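Local atomic coordinates of acetylxylan esterase (Geobacillus stearothermophilus, PDB entry 5BN1), a protein that removes acetyl groups from the xylose units of xylan and xylo-oligosaccharides, acting in xylan breakdown as a doughnut-shaped octameric serine esterase. Residues Y40-L45 with I54-K59. The protein carries 1 engineered substitution. Numbering follows the deposited sequence.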
ATOM      1  N   TYR A  40     -14.892  21.529  14.462  1.00 12.03           N
ATOM      2  CA  TYR A  40     -16.261  21.709  14.858  1.00 12.86           C
ATOM      3  C   TYR A  40     -16.585  23.158  15.238  1.00 12.23           C
ATOM      4  O   TYR A  40     -17.632  23.708  14.928  1.00 13.45           O
ATOM      5  CB  TYR A  40     -16.710  20.758  15.950  1.00 12.18           C
ATOM      6  CG  TYR A  40     -16.589  19.286  15.677  1.00 14.20           C
ATOM      7  CD1 TYR A  40     -16.426  18.840  14.411  1.00 14.27           C
ATOM      8  CD2 TYR A  40     -16.747  18.418  16.661  1.00 15.57           C
ATOM      9  CE1 TYR A  40     -16.270  17.452  14.165  1.00 16.45           C
ATOM     10  CE2 TYR A  40     -16.576  17.030  16.467  1.00 15.96           C
ATOM     11  CZ  TYR A  40     -16.372  16.589  15.235  1.00 17.46           C
ATOM     12  OH  TYR A  40     -16.270  15.189  14.969  1.00 18.85           O
ATOM     13  N   VAL A  41     -15.629  23.778  15.967  1.00 14.05           N
ATOM     14  CA  VAL A  41     -15.764  25.178  16.276  1.00 14.22           C
ATOM     15  C   VAL A  41     -15.874  26.012  15.002  1.00 14.39           C
ATOM     16  O   VAL A  41     -16.769  26.867  14.906  1.00 14.58           O
ATOM     17  CB  VAL A  41     -14.561  25.612  17.188  1.00 14.11           C
ATOM     18  CG1 VAL A  41     -14.427  27.137  17.168  1.00 14.93           C
ATOM     19  CG2 VAL A  41     -14.641  25.046  18.615  1.00 14.51           C
ATOM     20  N   VAL A  42     -14.983  25.796  14.067  1.00 14.55           N
ATOM     21  CA  VAL A  42     -14.945  26.577  12.827  1.00 15.60           C
ATOM     22  C   VAL A  42     -16.235  26.319  12.055  1.00 15.25           C
ATOM     23  O   VAL A  42     -16.912  27.230  11.590  1.00 18.35           O
ATOM     24  CB  VAL A  42     -13.740  26.314  12.026  1.00 17.34           C
ATOM     25  CG1 VAL A  42     -13.796  27.050  10.662  1.00 22.58           C
ATOM     26  CG2 VAL A  42     -12.508  26.709  12.849  1.00 19.74           C
ATOM     27  N   GLY A  43     -16.643  25.053  12.019  1.00 14.05           N
ATOM     28  CA  GLY A  43     -17.852  24.797  11.275  1.00 15.46           C
ATOM     29  C   GLY A  43     -19.076  25.314  11.844  1.00 14.31           C
ATOM     30  O   GLY A  43     -20.017  25.749  11.090  1.00 16.08           O
ATOM     31  N   LEU A  44     -19.310  25.256  13.182  1.00 13.89           N
ATOM     32  CA  LEU A  44     -20.432  25.822  13.863  1.00 15.56           C
ATOM     33  C   LEU A  44     -20.467  27.386  13.676  1.00 17.26           C
ATOM     34  O   LEU A  44     -21.521  27.979  13.470  1.00 17.85           O
ATOM     35  CB  LEU A  44     -20.462  25.469  15.336  1.00 15.45           C
ATOM     36  CG  LEU A  44     -20.989  24.015  15.616  1.00 17.68           C
ATOM     37  CD1 LEU A  44     -20.554  23.525  16.937  1.00 16.58           C
ATOM     38  CD2 LEU A  44     -22.540  24.074  15.466  1.00 20.40           C
ATOM     39  N   LEU A  45     -19.291  27.975  13.782  1.00 15.88           N
ATOM     40  CA  LEU A  45     -19.263  29.476  13.595  1.00 18.24           C
ATOM     41  C   LEU A  45     -19.616  29.846  12.139  1.00 19.15           C
ATOM     42  O   LEU A  45     -20.407  30.835  11.988  1.00 20.20           O
ATOM     43  CB  LEU A  45     -17.872  30.028  14.017  1.00 18.45           C
ATOM     44  CG  LEU A  45     -17.547  30.122  15.477  1.00 20.41           C
ATOM     45  CD1 LEU A  45     -16.087  30.368  15.608  1.00 19.67           C
ATOM     46  CD2 LEU A  45     -18.440  31.155  16.152  1.00 20.29           C
ATOM     47  N   ILE A  54     -13.551  34.818  10.297  1.00 23.76           N
ATOM     48  CA  ILE A  54     -12.330  34.472  11.031  1.00 25.50           C
ATOM     49  C   ILE A  54     -11.468  33.536  10.244  1.00 24.78           C
ATOM     50  O   ILE A  54     -12.009  32.699   9.465  1.00 30.43           O
ATOM     51  CB  ILE A  54     -12.619  33.890  12.408  1.00 29.80           C
ATOM     52  CG1 ILE A  54     -13.498  32.707  12.311  1.00 37.44           C
ATOM     53  CG2 ILE A  54     -13.266  34.924  13.287  1.00 36.85           C
ATOM     54  CD1 ILE A  54     -13.384  31.922  13.594  1.00 45.68           C
ATOM     55  N   ARG A  55     -10.159  33.700  10.385  1.00 20.26           N
ATOM     56  CA  ARG A  55      -9.255  32.777   9.778  0.50 21.57           C
ATOM     57  C   ARG A  55      -8.663  31.951  10.928  1.00 23.30           C
ATOM     58  O   ARG A  55      -8.361  32.419  11.934  1.00 23.55           O
ATOM     59  CB  ARG A  55      -8.125  33.426   9.018  0.50 26.21           C
ATOM     60  CG  ARG A  55      -8.446  34.710   8.283  0.50 28.07           C
ATOM     61  CD  ARG A  55      -7.048  35.197   7.873  0.50 31.49           C
ATOM     62  NE  ARG A  55      -6.217  33.955   7.824  0.50 34.53           N
ATOM     63  CZ  ARG A  55      -4.914  33.900   7.587  0.50 32.65           C
ATOM     64  NH1 ARG A  55      -4.217  35.013   7.428  0.50 35.46           N
ATOM     65  NH2 ARG A  55      -4.304  32.744   7.572  0.50 35.17           N
ATOM     66  N   VAL A  56      -8.701  30.643  10.744  1.00 22.00           N
ATOM     67  CA  VAL A  56      -8.315  29.668  11.788  1.00 21.54           C
ATOM     68  C   VAL A  56      -7.203  28.798  11.343  1.00 20.88           C
ATOM     69  O   VAL A  56      -7.142  28.299  10.211  1.00 22.95           O
ATOM     70  CB  VAL A  56      -9.542  28.872  12.271  1.00 21.70           C
ATOM     71  CG1 VAL A  56      -9.150  27.859  13.367  1.00 20.85           C
ATOM     72  CG2 VAL A  56     -10.634  29.757  12.748  1.00 23.79           C
ATOM     73  N   VAL A  57      -6.199  28.597  12.248  1.00 18.53           N
ATOM     74  CA  VAL A  57      -5.028  27.796  12.039  1.00 18.19           C
ATOM     75  C   VAL A  57      -4.942  26.755  13.220  1.00 18.62           C
ATOM     76  O   VAL A  57      -5.221  27.117  14.348  1.00 17.06           O
ATOM     77  CB  VAL A  57      -3.731  28.659  12.067  1.00 25.33           C
ATOM     78  CG1 VAL A  57      -2.550  27.835  11.683  1.00 26.03           C
ATOM     79  CG2 VAL A  57      -3.857  29.868  11.139  1.00 32.00           C
ATOM     80  N   ASN A  58      -4.630  25.502  12.875  1.00 17.16           N
ATOM     81  CA  ASN A  58      -4.453  24.457  13.852  1.00 16.27           C
ATOM     82  C   ASN A  58      -3.056  24.021  13.909  1.00 15.23           C
ATOM     83  O   ASN A  58      -2.445  23.454  12.999  1.00 17.40           O
ATOM     84  CB  ASN A  58      -5.368  23.267  13.487  1.00 15.18           C
ATOM     85  CG  ASN A  58      -5.367  22.200  14.581  1.00 17.76           C
ATOM     86  OD1 ASN A  58      -4.496  22.158  15.449  1.00 16.32           O
ATOM     87  ND2 ASN A  58      -6.316  21.251  14.477  1.00 15.06           N
ATOM     88  N   LYS A  59      -2.393  24.329  15.041  1.00 15.81           N
ATOM     89  CA  LYS A  59      -1.024  23.974  15.327  1.00 16.65           C
ATOM     90  C   LYS A  59      -0.838  22.881  16.368  1.00 15.93           C
ATOM     91  O   LYS A  59       0.233  22.695  16.963  1.00 15.87           O
ATOM     92  CB  LYS A  59      -0.148  25.241  15.670  1.00 16.92           C
ATOM     93  CG  LYS A  59      -0.011  26.139  14.444  1.00 18.91           C
ATOM     94  CD  LYS A  59       0.852  25.597  13.398  1.00 23.39           C
ATOM     95  CE  LYS A  59       1.241  26.657  12.340  1.00 27.32           C
ATOM     96  NZ  LYS A  59       2.199  26.122  11.343  1.00 33.20           N
TER
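Helix 37-48 packs on strand 55-58, at the edge of this chain's parallel sheet, through two aliphatic pairs, Val-42 with Val-56 and Leu-45 with Ile-54. Methyl CG2 of Val-42 sits against the fork of Val-56, 3.6 Å from both CG1 and CG2, the two valines passing in antiparallel sense. With CG1 trans to the backbone N (chi1 175°), the other methyl of Val-42, CG2, is the one turned to the strand. One helical turn further, Leu-45 CD1 meets Ile-54 CD1 at 3.7 Å, methyl to methyl, with the side chains roughly perpendicular. Ile-54 reaches it with CG1 lodged between its own backbone N and carbonyl carbon (chi1 56°). In the SGNH-hydrolase fold this is the helix leading into the second strand of a 2-1-3-4-5 sheet, here away from the residues inferred to be catalytic. The apolar layer extends beyond both pairs: Val-56 also touches Phe-11 of the adjoining strand 8-13, Val-42 packs on Phe-30 and Leu-33, and Leu-45 on Leu-208 of helix 197-211. Arg-55 points away from the helix and, in one of its two conformers, is salt-bridged to Glu-27 of its own chain and to Glu-105 of a neighbouring subunit.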